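Local coordinates for protein 5'-nucleotidase SURE (Aquifex aeolicus, PDB 2WQK) that probably removes the phosphate from nucleoside 5'-monophosphates by hydrolysis, using one divalent metal cation per subunit, at residues Asp10-Gly16 / Gly92-Gly96; Ser122-Phe128 / Leu160-Asn166; Ala184-Phe190 / Trp202-Phe208. All blocks are in the same frame, centred on the assembly; numbering follows the deposited sequence.

How the contacts relate
Contacts 1 and 2 meet through neighbouring strands of the main sheet, 88-94 and 122-128, their centres about 12 Å apart: Asn94 N sits 2.9 Å from Phe125 O and Asn94 O 3.1 Å from Ala127 N, both probable hydrogen bonds. Contact 1 supplies Asp10 and Asn94 to the sodium site; contact 2 stands one strand further along, the side chain of Ser126 about 7 Å from the sodium and about 6 Å from the sulfate. Contact 3 is a hairpin well away from the site, its centre about 27 Å from that of contact 1 and about 24 Å from that of contact 2, which it touches where Phe128 CE1 meets Phe208 CE2 at 4.0 Å.

Contact 1: residues Asp10-Gly16 / Gly92-Gly96; sequences DGYFSPG and GINEG. With NA (sodium ion), chain D; SO4 (sulfate ion), chain C.
This is a buried, metal-centred contact: the loop 10-16, running into helix 15-24, meets the C-terminal end of strand 88-94. Asp10 (chi1 m) and Asn94 (chi1 t) each bind the sodium, through Asp10 OD1 at 2.3 Å and Asn94 OD1 at 2.3 Å; Ser40, sulfate O1 and O2 and a water complete the shell. Asp10, Ser40 and Asn94, with Asp9, are the predicted divalent-cation ligands of this enzyme, and the sulfate, probably from the crystallisation liquor, may mark the phosphate pocket. The other oxygen, Asp10 OD2, accepts a hydrogen bond from Glu95 N at 3.0 Å, and a second water joins Asp10 OD2, Ser14 OG and Ile93 O.

From Gly11 to Ser14 the loop makes a type I turn, closed by Ser14 N to Gly11 O at 3.1 Å; Ser14 then N-caps the helix. Gly16 lies closest to Ile93 (CA to CA 4.4 Å): Ile93 N, following a cis peptide, bonds weakly to Gly16 O at 3.3 Å. A side chain on Gly16 would strike Ile93 O. Glu95 centres an inverse gamma turn.

Phe135 of helix 135-152 covers Pro15, Ile93 and Glu95, while strand 122-128 flanks Asn94.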
loop_
_atom_site.group_PDB
_atom_site.type_symbol
_atom_site.label_atom_id
_atom_site.label_comp_id
_atom_site.label_asym_id
_atom_site.label_seq_id
_atom_site.Cartn_x
_atom_site.Cartn_y
_atom_site.Cartn_z
ATOM N N ASP A 10 13.458 -4.252 -7.785
ATOM C CA ASP A 10 12.946 -5.537 -7.342
ATOM C C ASP A 10 13.418 -5.932 -5.956
ATOM O O ASP A 10 12.862 -6.866 -5.364
ATOM C CB ASP A 10 13.324 -6.617 -8.363
ATOM C CG ASP A 10 12.776 -6.322 -9.765
ATOM O OD1 ASP A 10 11.571 -5.901 -9.843
ATOM O OD2 ASP A 10 13.514 -6.513 -10.768
ATOM N N GLY A 11 14.449 -5.242 -5.449
ATOM C CA GLY A 11 15.005 -5.568 -4.137
ATOM C C GLY A 11 16.435 -6.096 -4.241
ATOM O O GLY A 11 16.826 -6.704 -5.227
ATOM N N TYR A 12 17.200 -5.860 -3.176
ATOM C CA TYR A 12 18.632 -6.199 -3.162
ATOM C C TYR A 12 18.897 -7.674 -3.335
ATOM O O TYR A 12 20.008 -8.075 -3.699
ATOM C CB TYR A 12 19.298 -5.702 -1.893
ATOM C CG TYR A 12 18.900 -6.456 -0.639
ATOM C CD1 TYR A 12 19.526 -7.663 -0.302
ATOM C CD2 TYR A 12 17.919 -5.965 0.216
ATOM C CE1 TYR A 12 19.179 -8.340 0.831
ATOM C CE2 TYR A 12 17.569 -6.648 1.365
ATOM C CZ TYR A 12 18.194 -7.830 1.659
ATOM O OH TYR A 12 17.859 -8.496 2.804
ATOM N N PHE A 13 17.899 -8.482 -3.027
ATOM C CA PHE A 13 18.022 -9.962 -3.060
ATOM C C PHE A 13 17.663 -10.591 -4.425
ATOM O O PHE A 13 17.762 -11.817 -4.624
ATOM C CB PHE A 13 17.108 -10.566 -1.966
ATOM C CG PHE A 13 15.721 -10.020 -2.016
ATOM C CD1 PHE A 13 14.830 -10.501 -2.940
ATOM C CD2 PHE A 13 15.337 -8.955 -1.199
ATOM C CE1 PHE A 13 13.532 -9.932 -3.046
ATOM C CE2 PHE A 13 14.080 -8.396 -1.305
ATOM C CZ PHE A 13 13.183 -8.888 -2.216
ATOM N N SER A 14 17.221 -9.762 -5.380
ATOM C CA SER A 14 16.702 -10.305 -6.611
ATOM C C SER A 14 17.829 -10.923 -7.443
ATOM O O SER A 14 18.982 -10.455 -7.400
ATOM C CB SER A 14 15.995 -9.220 -7.428
ATOM O OG SER A 14 16.922 -8.427 -8.142
ATOM N N PRO A 15 17.509 -11.986 -8.185
ATOM C CA PRO A 15 18.558 -12.602 -9.011
ATOM C C PRO A 15 19.128 -11.650 -10.094
ATOM O O PRO A 15 20.270 -11.761 -10.509
ATOM C CB PRO A 15 17.847 -13.784 -9.667
ATOM C CG PRO A 15 16.393 -13.434 -9.586
ATOM C CD PRO A 15 16.222 -12.702 -8.299
ATOM N N GLY A 16 18.332 -10.684 -10.560
ATOM C CA GLY A 16 18.780 -9.793 -11.617
ATOM C C GLY A 16 19.873 -8.841 -11.147
ATOM O O GLY A 16 20.821 -8.603 -11.880
ATOM N N GLY A 92 19.055 -2.271 -12.559
ATOM C CA GLY A 92 18.591 -3.563 -13.067
ATOM C C GLY A 92 19.415 -4.700 -12.486
ATOM O O GLY A 92 20.068 -4.533 -11.451
ATOM N N ILE A 93 19.348 -5.879 -13.121
ATOM C CA ILE A 93 18.513 -6.222 -14.249
ATOM C C ILE A 93 17.112 -6.467 -13.799
ATOM O O ILE A 93 16.855 -7.293 -12.929
ATOM C CB ILE A 93 18.996 -7.536 -14.920
ATOM C CG1 ILE A 93 20.451 -7.407 -15.376
ATOM C CG2 ILE A 93 18.055 -7.926 -16.091
ATOM C CD1 ILE A 93 21.218 -8.757 -15.435
ATOM N N ASN A 94 16.170 -5.716 -14.382
ATOM C CA ASN A 94 14.781 -5.874 -14.010
ATOM C C ASN A 94 14.218 -7.239 -14.347
ATOM O O ASN A 94 14.538 -7.789 -15.370
ATOM C CB ASN A 94 13.883 -4.816 -14.689
ATOM C CG ASN A 94 12.509 -4.689 -14.003
ATOM O OD1 ASN A 94 12.432 -4.527 -12.785
ATOM N ND2 ASN A 94 11.420 -4.769 -14.808
ATOM N N GLU A 95 13.334 -7.703 -13.472
ATOM C CA GLU A 95 12.591 -8.922 -13.692
ATOM C C GLU A 95 11.383 -8.549 -14.563
ATOM O O GLU A 95 10.257 -8.327 -14.061
ATOM C CB GLU A 95 12.118 -9.505 -12.364
ATOM C CG GLU A 95 13.185 -9.832 -11.360
ATOM C CD GLU A 95 12.587 -10.197 -10.000
ATOM O OE1 GLU A 95 11.395 -9.843 -9.725
ATOM O OE2 GLU A 95 13.301 -10.846 -9.217
ATOM N N GLY A 96 11.631 -8.386 -15.838
ATOM C CA GLY A 96 10.617 -8.149 -16.841
ATOM C C GLY A 96 11.022 -6.951 -17.673
ATOM O O GLY A 96 11.927 -6.192 -17.296
HETATM NA NA NA D . 10.540 -4.533 -11.438
HETATM S S SO4 C . 9.953 -1.823 -12.856
HETATM O O1 SO4 C . 9.353 -3.055 -13.365
HETATM O O2 SO4 C . 10.619 -2.164 -11.559
HETATM O O3 SO4 C . 10.967 -1.350 -13.728
HETATM O O4 SO4 C . 8.927 -0.758 -12.616
HETATM O O HOH W 1 16.180 -7.085 -10.311
HETATM O O HOH W 2 9.129 -7.988 -10.338
HETATM O O HOH W 3 9.205 -6.255 -12.553
#

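Contact 2: residues Ser122-Phe128 / Leu160-Asn166; sequences SIAFSAF and LNVNIPN
Strands 122-128 and 160-165 run parallel, their axes 4.5 Å apart at the closest and inclined at 29°, in a register that pairs Ile123 with Leu160 and continues one for one to Phe128 with Pro165. The backbone bonds zigzag between them: Leu160 N to Ser122 O (3.1 Å), Ala124 N to Leu160 O (2.9 Å), Val162 N to Ala124 O (2.8 Å), Ser126 N to Val162 O (2.9 Å), Ile164 N to Ser126 O (2.9 Å) and Phe128 N to Ile164 O (2.8 Å), with a weak last one from Asn166 N to Phe128 O (3.2 Å). The odd-numbered residues of 122-128 turn their backbone polar groups to strand 88-94, where Ile123, Phe125 and Ala127 find partners.

Helix 135-152 links the two strands as a beta-alpha-beta crossover, part of the alpha/beta core of SurE. It packs on Phe125, Ala127 and Ile164 of the face that also carries Ile123 and Val162, where Ile123 CG2 meets Val162 CG2 at 3.7 Å and Phe125 CD1 (chi1 m) meets Val162 CB at 3.8 Å.

The opposite face, with Ala124, Ser126, Asn161 and Asn163, is polar around Ser126 and the two asparagines. A water accepts from Ser126 OG (2.7 Å) and donates to Asn161 OD1 (2.7 Å) and Val162 O (2.8 Å). Asn98 ties this face together, bonding to Ser126 OG, Asn161 ND2 and Asn163 OD1, while Asn166 spans Met134 N and Asn132 O.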
loop_
_atom_site.group_PDB
_atom_site.type_symbol
_atom_site.label_atom_id
_atom_site.label_comp_id
_atom_site.label_asym_id
_atom_site.label_seq_id
_atom_site.Cartn_x
_atom_site.Cartn_y
_atom_site.Cartn_z
ATOM N N SER A 122 24.302 6.989 -17.314
ATOM C CA SER A 122 23.433 6.002 -16.677
ATOM C C SER A 122 22.754 5.067 -17.666
ATOM O O SER A 122 22.464 5.460 -18.786
ATOM C CB SER A 122 22.402 6.647 -15.759
ATOM O OG SER A 122 22.966 7.554 -14.823
ATOM N N ILE A 123 22.496 3.839 -17.212
ATOM C CA ILE A 123 21.916 2.787 -18.044
ATOM C C ILE A 123 20.970 1.957 -17.204
ATOM O O ILE A 123 21.286 1.598 -16.066
ATOM C CB ILE A 123 23.014 1.809 -18.583
ATOM C CG1 ILE A 123 24.166 2.552 -19.230
ATOM C CG2 ILE A 123 22.401 0.825 -19.510
ATOM C CD1 ILE A 123 25.355 1.621 -19.636
ATOM N N ALA A 124 19.800 1.689 -17.784
ATOM C CA ALA A 124 18.788 0.766 -17.216
ATOM C C ALA A 124 18.864 -0.554 -18.014
ATOM O O ALA A 124 18.961 -0.490 -19.248
ATOM C CB ALA A 124 17.357 1.339 -17.351
ATOM N N PHE A 125 18.774 -1.703 -17.315
ATOM C CA PHE A 125 18.765 -3.006 -17.971
ATOM C C PHE A 125 17.531 -3.761 -17.490
ATOM O O PHE A 125 17.293 -3.874 -16.277
ATOM C CB PHE A 125 19.984 -3.814 -17.495
ATOM C CG PHE A 125 21.328 -3.220 -17.892
ATOM C CD1 PHE A 125 21.808 -3.378 -19.186
ATOM C CD2 PHE A 125 22.140 -2.581 -16.968
ATOM C CE1 PHE A 125 23.049 -2.865 -19.555
ATOM C CE2 PHE A 125 23.391 -2.080 -17.345
ATOM C CZ PHE A 125 23.826 -2.224 -18.612
ATOM N N SER A 126 16.795 -4.324 -18.450
ATOM C CA SER A 126 15.590 -5.114 -18.177
ATOM C C SER A 126 15.605 -6.378 -19.032
ATOM O O SER A 126 16.057 -6.341 -20.163
ATOM C CB SER A 126 14.342 -4.283 -18.515
ATOM O OG SER A 126 14.327 -3.113 -17.727
ATOM N N ALA A 127 15.112 -7.474 -18.438
ATOM C CA ALA A 127 14.983 -8.781 -19.103
ATOM C C ALA A 127 13.630 -8.925 -19.821
ATOM O O ALA A 127 12.584 -8.799 -19.182
ATOM C CB ALA A 127 15.126 -9.913 -18.049
ATOM N N PHE A 128 13.679 -9.246 -21.107
ATOM C CA PHE A 128 12.476 -9.509 -21.894
ATOM C C PHE A 128 12.196 -10.993 -21.800
ATOM O O PHE A 128 12.690 -11.805 -22.606
ATOM C CB PHE A 128 12.648 -9.076 -23.343
ATOM C CG PHE A 128 11.442 -9.386 -24.217
ATOM C CD1 PHE A 128 10.258 -8.660 -24.060
ATOM C CD2 PHE A 128 11.511 -10.336 -25.216
ATOM C CE1 PHE A 128 9.170 -8.871 -24.841
ATOM C CE2 PHE A 128 10.408 -10.561 -26.025
ATOM C CZ PHE A 128 9.243 -9.831 -25.833
ATOM N N LEU A 160 20.559 5.554 -21.264
ATOM C CA LEU A 160 20.227 4.396 -22.080
ATOM C C LEU A 160 19.226 3.468 -21.394
ATOM O O LEU A 160 19.365 3.152 -20.231
ATOM C CB LEU A 160 21.495 3.603 -22.437
ATOM C CG LEU A 160 22.591 4.401 -23.130
ATOM C CD1 LEU A 160 23.799 3.456 -23.402
ATOM C CD2 LEU A 160 22.132 5.085 -24.411
ATOM N N ASN A 161 18.294 2.975 -22.204
ATOM C CA ASN A 161 17.321 1.991 -21.804
ATOM C C ASN A 161 17.527 0.693 -22.572
ATOM O O ASN A 161 17.410 0.685 -23.783
ATOM C CB ASN A 161 15.878 2.453 -22.011
ATOM C CG ASN A 161 14.911 1.504 -21.367
ATOM O OD1 ASN A 161 15.123 1.072 -20.213
ATOM N ND2 ASN A 161 13.851 1.119 -22.115
ATOM N N VAL A 162 17.993 -0.344 -21.852
ATOM C CA VAL A 162 18.424 -1.599 -22.514
ATOM C C VAL A 162 17.495 -2.725 -22.127
ATOM O O VAL A 162 17.213 -2.911 -20.935
ATOM C CB VAL A 162 19.876 -1.949 -22.115
ATOM C CG1 VAL A 162 20.337 -3.238 -22.822
ATOM C CG2 VAL A 162 20.824 -0.782 -22.432
ATOM N N ASN A 163 16.987 -3.460 -23.134
ATOM C CA ASN A 163 16.189 -4.667 -22.880
ATOM C C ASN A 163 16.913 -5.829 -23.552
ATOM O O ASN A 163 17.354 -5.696 -24.706
ATOM C CB ASN A 163 14.769 -4.541 -23.439
ATOM C CG ASN A 163 13.884 -3.685 -22.539
ATOM O OD1 ASN A 163 13.094 -4.219 -21.747
ATOM N ND2 ASN A 163 14.018 -2.326 -22.669
ATOM N N ILE A 164 16.986 -6.944 -22.834
ATOM C CA ILE A 164 17.723 -8.124 -23.328
ATOM C C ILE A 164 16.791 -9.313 -23.395
ATOM O O ILE A 164 16.151 -9.648 -22.420
ATOM C CB ILE A 164 18.909 -8.484 -22.409
ATOM C CG1 ILE A 164 19.791 -7.270 -22.090
ATOM C CG2 ILE A 164 19.728 -9.653 -22.996
ATOM C CD1 ILE A 164 19.360 -6.511 -20.769
ATOM N N PRO A 165 16.725 -9.972 -24.563
ATOM C CA PRO A 165 15.944 -11.207 -24.667
ATOM C C PRO A 165 16.400 -12.308 -23.708
ATOM O O PRO A 165 17.580 -12.395 -23.382
ATOM C CB PRO A 165 16.243 -11.690 -26.100
ATOM C CG PRO A 165 16.813 -10.644 -26.832
ATOM C CD PRO A 165 17.364 -9.618 -25.833
ATOM N N ASN A 166 15.457 -13.159 -23.308
ATOM C CA ASN A 166 15.762 -14.271 -22.432
ATOM C C ASN A 166 16.335 -15.426 -23.225
ATOM O O ASN A 166 15.642 -16.417 -23.485
ATOM C CB ASN A 166 14.529 -14.712 -21.667
ATOM C CG ASN A 166 14.843 -15.714 -20.595
ATOM O OD1 ASN A 166 15.952 -15.739 -20.088
ATOM N ND2 ASN A 166 13.857 -16.541 -20.232
HETATM O O HOH W 4 15.730 -1.317 -19.122
#

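Contact 3: residues Ala184-Phe190 / Trp202-Phe208; sequences AYKERVF and WIAAEEF
Small and aromatic side chains make the apolar centre of this antiparallel pair. The Phe190 ring (chi1 m) turns its edge to the partner strand, CE2 3.5 Å from Ala204 CB; Glu206 OE2 also lies at that edge, 3.5 Å from Phe190 CE2, and the same face carries Lys186 and Arg188. On the other face Val189 CG2 rests 4.3 Å from Ile203 CG1. Towards the open end Ala205 CB sits over the Tyr185 ring (chi1 p) in a CH-pi contact, 4.0 Å from its centroid, and Tyr185 CB lies 4.2 Å from Phe208 CD1.

Around this packing the strands cross at 149°, axes 4.6 Å apart at the closest. Three hydrogen-bonded pairs set the register, each doubly bonded: Lys186 N to Glu206 O and Glu206 N to Lys186 O (both 2.8 Å), Arg188 N to Ala204 O (3.0 Å) and Ala204 N to Arg188 O (2.7 Å), Phe190 N to Trp202 O and Trp202 N to Phe190 O (both 2.9 Å). Glu187 with Ala205 and Val189 with Ile203 are the non-hydrogen-bonded pairs between them. The strand ends at Glu206; Glu207 follows in a left-handed conformation, its OE1 passed by aliphatic Lys186 CG at 3.6 Å.

At the polar edge the hairpin 186-193/199-206 reaches into the tetramer: Glu187 OE1 takes a hydrogen bond from His74 and forms a salt bridge with Arg78, both of the second subunit. The Trp202 ring meets Phe200 of the third subunit edge-to-face, its NE1 bonded to Phe48 O of the second. At the hairpin's base, helix 217-222 packs Tyr218 against Ala184 and Phe208.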
loop_
_atom_site.group_PDB
_atom_site.type_symbol
_atom_site.label_atom_id
_atom_site.label_comp_id
_atom_site.label_asym_id
_atom_site.label_seq_id
_atom_site.Cartn_x
_atom_site.Cartn_y
_atom_site.Cartn_z
ATOM N N ALA A 184 3.020 -2.657 -28.242
ATOM C CA ALA A 184 2.933 -3.726 -29.245
ATOM C C ALA A 184 1.837 -4.699 -28.854
ATOM O O ALA A 184 2.092 -5.882 -28.719
ATOM C CB ALA A 184 4.293 -4.458 -29.388
ATOM N N TYR A 185 0.619 -4.192 -28.668
ATOM C CA TYR A 185 -0.565 -5.028 -28.413
ATOM C C TYR A 185 -1.861 -4.253 -28.671
ATOM O O TYR A 185 -1.867 -3.009 -28.738
ATOM C CB TYR A 185 -0.565 -5.568 -26.988
ATOM C CG TYR A 185 -0.591 -4.482 -25.938
ATOM C CD1 TYR A 185 -1.802 -3.931 -25.519
ATOM C CD2 TYR A 185 0.593 -4.022 -25.365
ATOM C CE1 TYR A 185 -1.841 -2.926 -24.554
ATOM C CE2 TYR A 185 0.572 -3.020 -24.399
ATOM C CZ TYR A 185 -0.651 -2.480 -24.003
ATOM O OH TYR A 185 -0.652 -1.477 -23.056
ATOM N N LYS A 186 -2.953 -5.004 -28.813
ATOM C CA LYS A 186 -4.291 -4.461 -29.015
ATOM C C LYS A 186 -5.020 -4.479 -27.670
ATOM O O LYS A 186 -5.052 -5.483 -26.972
ATOM C CB LYS A 186 -5.075 -5.331 -30.001
ATOM C CG LYS A 186 -4.581 -5.251 -31.435
ATOM C CD LYS A 186 -5.253 -4.123 -32.201
ATOM C CE LYS A 186 -4.742 -4.029 -33.630
ATOM N NZ LYS A 186 -3.320 -3.588 -33.685
ATOM N N GLU A 187 -5.610 -3.355 -27.310
ATOM C CA GLU A 187 -6.329 -3.240 -26.051
ATOM C C GLU A 187 -7.809 -3.563 -26.252
ATOM O O GLU A 187 -8.469 -3.007 -27.115
ATOM C CB GLU A 187 -6.138 -1.826 -25.510
ATOM C CG GLU A 187 -6.796 -1.533 -24.206
ATOM C CD GLU A 187 -6.268 -0.234 -23.604
ATOM O OE1 GLU A 187 -6.894 0.808 -23.814
ATOM O OE2 GLU A 187 -5.190 -0.248 -22.957
ATOM N N ARG A 188 -8.326 -4.451 -25.417
ATOM C CA ARG A 188 -9.747 -4.785 -25.427
ATOM C C ARG A 188 -10.256 -4.786 -23.990
ATOM O O ARG A 188 -9.589 -5.349 -23.123
ATOM C CB ARG A 188 -9.936 -6.178 -26.025
ATOM C CG ARG A 188 -11.328 -6.477 -26.525
ATOM C CD ARG A 188 -11.502 -8.001 -26.729
ATOM N NE ARG A 188 -12.846 -8.499 -27.082
ATOM C CZ ARG A 188 -14.006 -8.217 -26.476
ATOM N NH1 ARG A 188 -14.104 -7.365 -25.459
ATOM N NH2 ARG A 188 -15.120 -8.796 -26.927
ATOM N N VAL A 189 -11.416 -4.182 -23.749
ATOM C CA VAL A 189 -12.014 -4.159 -22.403
ATOM C C VAL A 189 -13.150 -5.171 -22.351
ATOM O O VAL A 189 -14.015 -5.216 -23.259
ATOM C CB VAL A 189 -12.526 -2.751 -22.009
ATOM C CG1 VAL A 189 -13.149 -2.781 -20.638
ATOM C CG2 VAL A 189 -11.376 -1.730 -22.103
ATOM N N PHE A 190 -13.101 -6.028 -21.338
ATOM C CA PHE A 190 -14.133 -7.068 -21.110
ATOM C C PHE A 190 -15.012 -6.583 -19.957
ATOM O O PHE A 190 -14.497 -6.062 -18.977
ATOM C CB PHE A 190 -13.483 -8.397 -20.767
ATOM C CG PHE A 190 -12.750 -9.040 -21.936
ATOM C CD1 PHE A 190 -13.346 -10.055 -22.664
ATOM C CD2 PHE A 190 -11.483 -8.612 -22.314
ATOM C CE1 PHE A 190 -12.687 -10.637 -23.747
ATOM C CE2 PHE A 190 -10.813 -9.185 -23.399
ATOM C CZ PHE A 190 -11.417 -10.210 -24.113
ATOM N N TRP A 202 -12.289 -5.484 -17.270
ATOM C CA TRP A 202 -10.922 -5.982 -17.276
ATOM C C TRP A 202 -10.298 -5.505 -18.591
ATOM O O TRP A 202 -10.786 -5.832 -19.660
ATOM C CB TRP A 202 -10.903 -7.521 -17.187
ATOM C CG TRP A 202 -9.591 -8.076 -16.687
ATOM C CD1 TRP A 202 -8.342 -7.725 -17.091
ATOM C CD2 TRP A 202 -9.431 -9.064 -15.679
ATOM N NE1 TRP A 202 -7.395 -8.427 -16.387
ATOM C CE2 TRP A 202 -8.033 -9.279 -15.519
ATOM C CE3 TRP A 202 -10.313 -9.800 -14.905
ATOM C CZ2 TRP A 202 -7.507 -10.193 -14.574
ATOM C CZ3 TRP A 202 -9.784 -10.733 -13.995
ATOM C CH2 TRP A 202 -8.402 -10.902 -13.831
ATOM N N ILE A 203 -9.244 -4.706 -18.478
ATOM C CA ILE A 203 -8.489 -4.233 -19.624
ATOM C C ILE A 203 -7.499 -5.321 -20.028
ATOM O O ILE A 203 -6.594 -5.693 -19.243
ATOM C CB ILE A 203 -7.728 -2.931 -19.327
ATOM C CG1 ILE A 203 -8.669 -1.865 -18.738
ATOM C CG2 ILE A 203 -7.051 -2.440 -20.591
ATOM C CD1 ILE A 203 -7.946 -0.559 -18.294
ATOM N N ALA A 204 -7.715 -5.875 -21.215
ATOM C CA ALA A 204 -6.874 -6.964 -21.715
ATOM C C ALA A 204 -5.927 -6.488 -22.796
ATOM O O ALA A 204 -6.305 -5.652 -23.630
ATOM C CB ALA A 204 -7.726 -8.112 -22.261
ATOM N N ALA A 205 -4.724 -7.058 -22.792
ATOM C CA ALA A 205 -3.737 -6.867 -23.850
ATOM C C ALA A 205 -3.777 -8.116 -24.772
ATOM O O ALA A 205 -3.577 -9.237 -24.296
ATOM C CB ALA A 205 -2.348 -6.686 -23.258
ATOM N N GLU A 206 -4.069 -7.900 -26.056
ATOM C CA GLU A 206 -4.271 -8.958 -27.055
ATOM C C GLU A 206 -3.215 -8.847 -28.149
ATOM O O GLU A 206 -2.674 -7.772 -28.375
ATOM C CB GLU A 206 -5.644 -8.799 -27.723
ATOM C CG GLU A 206 -6.872 -8.784 -26.783
ATOM C CD GLU A 206 -7.170 -10.135 -26.139
ATOM O OE1 GLU A 206 -6.548 -11.149 -26.525
ATOM O OE2 GLU A 206 -8.038 -10.180 -25.237
ATOM N N GLU A 207 -2.952 -9.951 -28.855
ATOM C CA GLU A 207 -2.066 -9.924 -30.020
ATOM C C GLU A 207 -0.705 -9.251 -29.760
ATOM O O GLU A 207 -0.255 -8.425 -30.559
ATOM C CB GLU A 207 -2.773 -9.220 -31.184
ATOM C CG GLU A 207 -4.163 -9.794 -31.509
ATOM C CD GLU A 207 -4.863 -9.070 -32.654
ATOM O OE1 GLU A 207 -4.212 -8.253 -33.349
ATOM O OE2 GLU A 207 -6.076 -9.318 -32.866
ATOM N N PHE A 208 -0.038 -9.632 -28.668
ATOM C CA PHE A 208 1.275 -9.047 -28.330
ATOM C C PHE A 208 2.324 -9.273 -29.427
ATOM O O PHE A 208 2.593 -10.422 -29.829
ATOM C CB PHE A 208 1.833 -9.569 -26.995
ATOM C CG PHE A 208 3.050 -8.799 -26.513
ATOM C CD1 PHE A 208 2.901 -7.584 -25.830
ATOM C CD2 PHE A 208 4.347 -9.270 -26.772
ATOM C CE1 PHE A 208 4.015 -6.858 -25.399
ATOM C CE2 PHE A 208 5.477 -8.549 -26.349
ATOM C CZ PHE A 208 5.312 -7.343 -25.657
#